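Local coordinates for protein coenzyme A transferase (Yersinia pestis, PDB 3QLI) that probably moves coenzyme A between acyl-CoA thioesters and carboxylic acids such as acetate, at residues Y319-H324 / L364-G369; P383-K388 / L436-F441. All coordinates share one frame; numbering follows the deposited sequence.

Both contacts belong to the C-terminal half of the chain and lie within the acetyl-CoA hydrolase/transferase C-terminal domain. They follow one another in series: contact 1 closes with helix 363-372 before contact 2 opens at residues 383-388. Strand 377-381 of the mixed sheet joins the two, since it follows helix 363-372 and leads into residues 383-388. Their centres are about 30 Å apart and their nearest atoms about 15 Å, without touching. Contact 1 is buried, its centre about 13 Å from that of the chain and beside Glu264, whereas contact 2 lies about 27 Å out and includes Ala387. Both residues bind coenzyme A in a crystal structure of this protein, though not in this chain, so the contacts probably border separate parts of the coenzyme A-binding region.

Contact 1: Y319-H324 / L364-G369; sequences YVNDPH and LDFVRG
Asn321 and Asp365 meet through one nearly straight hydrogen bond, from ND2 of Asn321 to OD2 of Asp365 at 3.0 Å, with an N-H...O angle of 165°. OD2 accepts through its anti lone pair and lies in the amide plane, although amide and carboxylate planes stand 85° apart. The same ND2 hydrogen-bonds to Glu264 OE1, so two carboxylates grip one amide nitrogen. Asn321 CG is anti to the carbonyl carbon (chi1 -78°), which brings the amide to both Asp365 and Phe366: its OD1 lies 3.7 Å from Phe366 CE2, at the ring edge, with the two planes perpendicular. Val320 O, which Phe366 CZ merely approaches (3.7 Å), accepts a hydrogen bond from His262 NE2. Further along helix 363-372, Pro323 packs on the backbone, its CG 3.9 Å from Asp365 O and its CA 4.1 Å from Gly369 CA, where the absence of a side chain lets the chains come close. In the next shell, Asp365 OD1 has a weak hydrogen bond with His129 ND1, and Asp322 N-caps the following helix, OD1 accepting from His324 N at 2.8 Å. The interhelical turn 321-322, braced on helix 363-372, thus forms part of the surroundings of Glu264, the family's active-site glutamate, which binds coenzyme A covalently.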
# COMPACT_ATOMS: atom_id res chain seq x y z
N TYR A 319 -10.44 -11.35 2.58
CA TYR A 319 -9.93 -11.83 3.87
C TYR A 319 -8.47 -12.23 3.75
O TYR A 319 -7.60 -11.74 4.48
CB TYR A 319 -10.75 -13.05 4.35
CG TYR A 319 -10.23 -13.74 5.61
CD1 TYR A 319 -10.64 -13.33 6.87
CD2 TYR A 319 -9.36 -14.83 5.53
CE1 TYR A 319 -10.19 -13.96 8.01
CE2 TYR A 319 -8.90 -15.46 6.67
CZ TYR A 319 -9.33 -15.02 7.91
OH TYR A 319 -8.88 -15.65 9.07
N VAL A 320 -8.20 -13.13 2.81
CA VAL A 320 -6.88 -13.73 2.72
C VAL A 320 -5.80 -12.69 2.48
O VAL A 320 -4.71 -12.77 3.08
CB VAL A 320 -6.83 -14.78 1.60
CG1 VAL A 320 -5.40 -15.24 1.36
CG2 VAL A 320 -7.76 -15.96 1.93
N ASN A 321 -6.08 -11.74 1.59
CA ASN A 321 -5.09 -10.74 1.21
C ASN A 321 -5.22 -9.42 1.99
O ASN A 321 -4.62 -8.43 1.61
CB ASN A 321 -5.16 -10.44 -0.30
CG ASN A 321 -4.48 -11.50 -1.14
OD1 ASN A 321 -4.75 -12.69 -0.97
ND2 ASN A 321 -3.56 -11.09 -2.02
N ASP A 322 -5.99 -9.41 3.08
CA ASP A 322 -6.04 -8.23 3.95
C ASP A 322 -4.77 -8.23 4.81
O ASP A 322 -4.56 -9.15 5.61
CB ASP A 322 -7.28 -8.29 4.84
CG ASP A 322 -7.43 -7.06 5.74
OD1 ASP A 322 -6.43 -6.33 5.94
OD2 ASP A 322 -8.55 -6.84 6.24
N PRO A 323 -3.92 -7.21 4.66
CA PRO A 323 -2.69 -7.24 5.46
C PRO A 323 -2.95 -7.33 6.96
O PRO A 323 -2.15 -7.92 7.68
CB PRO A 323 -2.00 -5.91 5.12
CG PRO A 323 -2.55 -5.54 3.76
CD PRO A 323 -3.97 -6.05 3.74
N HIS A 324 -4.06 -6.76 7.42
CA HIS A 324 -4.39 -6.81 8.85
C HIS A 324 -4.65 -8.24 9.29
O HIS A 324 -4.25 -8.65 10.39
CB HIS A 324 -5.60 -5.95 9.20
CG HIS A 324 -6.08 -6.15 10.60
ND1 HIS A 324 -5.42 -5.62 11.69
CD2 HIS A 324 -7.13 -6.85 11.10
CE1 HIS A 324 -6.05 -5.97 12.80
NE2 HIS A 324 -7.09 -6.71 12.47
N LEU A 364 2.09 -7.22 -3.01
CA LEU A 364 2.30 -6.18 -2.01
C LEU A 364 1.47 -6.41 -0.75
O LEU A 364 1.89 -6.02 0.34
CB LEU A 364 2.05 -4.79 -2.60
CG LEU A 364 2.38 -3.60 -1.70
CD1 LEU A 364 3.84 -3.63 -1.22
CD2 LEU A 364 2.10 -2.32 -2.46
N ASP A 365 0.29 -7.00 -0.88
CA ASP A 365 -0.52 -7.33 0.29
C ASP A 365 0.29 -8.17 1.28
O ASP A 365 0.24 -7.95 2.48
CB ASP A 365 -1.76 -8.14 -0.09
CG ASP A 365 -2.66 -7.40 -1.07
OD1 ASP A 365 -2.71 -6.16 -0.99
OD2 ASP A 365 -3.30 -8.07 -1.90
N PHE A 366 1.02 -9.14 0.75
CA PHE A 366 1.78 -10.05 1.60
C PHE A 366 3.12 -9.46 2.04
O PHE A 366 3.62 -9.77 3.12
CB PHE A 366 1.92 -11.42 0.92
CG PHE A 366 0.75 -12.32 1.19
CD1 PHE A 366 0.71 -13.09 2.34
CD2 PHE A 366 -0.36 -12.33 0.34
CE1 PHE A 366 -0.38 -13.88 2.63
CE2 PHE A 366 -1.46 -13.14 0.62
CZ PHE A 366 -1.47 -13.91 1.77
N VAL A 367 3.71 -8.60 1.21
CA VAL A 367 4.89 -7.85 1.63
C VAL A 367 4.54 -7.04 2.89
O VAL A 367 5.27 -7.05 3.89
CB VAL A 367 5.39 -6.90 0.50
CG1 VAL A 367 6.44 -5.91 1.02
CG2 VAL A 367 5.95 -7.70 -0.68
N ARG A 368 3.41 -6.35 2.84
CA ARG A 368 2.94 -5.55 3.97
C ARG A 368 2.53 -6.41 5.16
O ARG A 368 2.88 -6.12 6.31
CB ARG A 368 1.74 -4.69 3.55
CG ARG A 368 2.05 -3.61 2.52
CD ARG A 368 0.72 -3.07 1.93
NE ARG A 368 0.85 -1.77 1.27
CZ ARG A 368 -0.04 -1.27 0.42
NH1 ARG A 368 -1.12 -1.98 0.11
NH2 ARG A 368 0.13 -0.06 -0.13
N GLY A 369 1.74 -7.44 4.90
CA GLY A 369 1.23 -8.29 5.96
C GLY A 369 2.32 -9.06 6.68
O GLY A 369 2.31 -9.16 7.91

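Contact 2: P383-K388 / L436-F441; sequences PSTAAK and LAHPDF
Ser384 and Ala437 mark the closest backbone approach, their CA atoms 5.4 Å apart, where the residues leading into strand 385-386 pass the turn that opens helix 439-451. A water joins the two backbones here, donating to Ser384 O at 2.9 Å and accepting from His438 N at 2.8 Å. The direct contacts are van der Waals approaches of the Ser384 and Thr385 side chains. Thr385 reaches across with CG2, which sits 3.5 Å from CB of His438 and also meets CE2 of Phe441 at 3.9 Å, near the plane of the ring, at its edge. With CG2 anti to its own carbonyl carbon (OG1 chi1 70°), the methyl is the branch of Thr385 turned to the helix start. Ser384 lies beside it, with OG 3.5 Å from the same His438 CB and CB near Leu436 O; the hydroxyl itself is hydrogen-bonded to Glu415. The contact joins the exit of strand 377-381, in the mixed sheet, to the last helix of the chain. His438 is the N-cap of that helix, 439-451. Its CG is anti to the backbone N (chi1 -169°), which lets ND1 accept from Asp440 N at 2.9 Å, a nearly straight bond (169°) close to the ring plane. This cap holds the imidazole, while CD of Pro439 lies 3.3 Å above one face of the His438 ring, offset toward its rim. On the strand side, Ser384 pairs through its backbone with Arg393, and both Arg393 and Ala387 are coenzyme A-binding residues.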
# COMPACT_ATOMS: atom_id res chain seq x y z
N PRO A 383 16.82 -14.59 -9.44
CA PRO A 383 18.20 -14.83 -9.92
C PRO A 383 18.79 -13.46 -10.28
O PRO A 383 18.02 -12.57 -10.67
CB PRO A 383 18.00 -15.63 -11.22
CG PRO A 383 16.56 -16.05 -11.23
CD PRO A 383 15.79 -15.15 -10.34
N SER A 384 20.11 -13.30 -10.18
CA SER A 384 20.72 -12.00 -10.38
C SER A 384 20.81 -11.59 -11.84
O SER A 384 20.96 -10.41 -12.14
CB SER A 384 22.11 -11.95 -9.74
OG SER A 384 23.01 -12.76 -10.47
N THR A 385 20.73 -12.56 -12.75
CA THR A 385 20.86 -12.26 -14.18
C THR A 385 19.83 -12.98 -15.03
O THR A 385 19.09 -13.84 -14.54
CB THR A 385 22.26 -12.64 -14.72
OG1 THR A 385 22.40 -14.07 -14.74
CG2 THR A 385 23.34 -12.05 -13.84
N ALA A 386 19.78 -12.61 -16.30
CA ALA A 386 18.92 -13.26 -17.28
C ALA A 386 19.71 -13.46 -18.56
O ALA A 386 20.81 -12.90 -18.71
CB ALA A 386 17.68 -12.41 -17.54
N ALA A 387 19.18 -14.25 -19.49
CA ALA A 387 19.78 -14.33 -20.82
C ALA A 387 21.22 -14.84 -20.77
O ALA A 387 22.14 -14.16 -21.23
CB ALA A 387 19.72 -12.97 -21.50
N LYS A 388 21.42 -16.02 -20.20
CA LYS A 388 22.74 -16.63 -20.15
C LYS A 388 23.74 -15.70 -19.47
O LYS A 388 24.91 -15.64 -19.86
CB LYS A 388 23.24 -16.94 -21.57
CG LYS A 388 22.17 -17.48 -22.50
CD LYS A 388 21.73 -18.87 -22.11
CE LYS A 388 20.75 -19.44 -23.14
NZ LYS A 388 21.31 -19.39 -24.53
N LEU A 436 24.42 -8.13 -4.04
CA LEU A 436 23.57 -9.26 -4.46
C LEU A 436 23.56 -9.42 -5.97
O LEU A 436 23.00 -10.39 -6.50
CB LEU A 436 22.12 -9.09 -3.98
CG LEU A 436 21.88 -9.11 -2.47
CD1 LEU A 436 20.38 -9.22 -2.17
CD2 LEU A 436 22.63 -10.25 -1.80
N ALA A 437 24.13 -8.45 -6.69
CA ALA A 437 24.19 -8.53 -8.15
C ALA A 437 25.30 -9.50 -8.56
O ALA A 437 26.19 -9.79 -7.76
CB ALA A 437 24.46 -7.14 -8.74
N HIS A 438 25.24 -10.01 -9.78
CA HIS A 438 26.34 -10.85 -10.28
C HIS A 438 27.65 -10.04 -10.30
O HIS A 438 27.66 -8.85 -10.64
CB HIS A 438 26.02 -11.42 -11.67
CG HIS A 438 26.98 -12.48 -12.11
ND1 HIS A 438 28.24 -12.20 -12.59
CD2 HIS A 438 26.87 -13.84 -12.11
CE1 HIS A 438 28.86 -13.33 -12.87
NE2 HIS A 438 28.06 -14.34 -12.59
N PRO A 439 28.76 -10.67 -9.93
CA PRO A 439 30.03 -9.94 -9.98
C PRO A 439 30.28 -9.18 -11.29
O PRO A 439 30.82 -8.07 -11.25
CB PRO A 439 31.07 -11.04 -9.77
CG PRO A 439 30.36 -12.03 -8.85
CD PRO A 439 28.90 -12.02 -9.33
N ASP A 440 29.86 -9.74 -12.43
CA ASP A 440 30.09 -9.06 -13.71
C ASP A 440 29.48 -7.66 -13.79
O ASP A 440 29.90 -6.84 -14.62
CB ASP A 440 29.55 -9.91 -14.87
CG ASP A 440 30.32 -11.20 -15.06
OD1 ASP A 440 31.39 -11.37 -14.43
OD2 ASP A 440 29.84 -12.05 -15.85
N PHE A 441 28.48 -7.37 -12.95
CA PHE A 441 27.75 -6.11 -13.06
C PHE A 441 27.96 -5.15 -11.89
O PHE A 441 27.44 -4.03 -11.90
CB PHE A 441 26.25 -6.36 -13.23
CG PHE A 441 25.90 -7.11 -14.47
CD1 PHE A 441 25.89 -6.47 -15.70
CD2 PHE A 441 25.55 -8.46 -14.42
CE1 PHE A 441 25.55 -7.16 -16.86
CE2 PHE A 441 25.22 -9.15 -15.57
CZ PHE A 441 25.22 -8.50 -16.80
O HOH W 1 23.39 -9.01 -11.56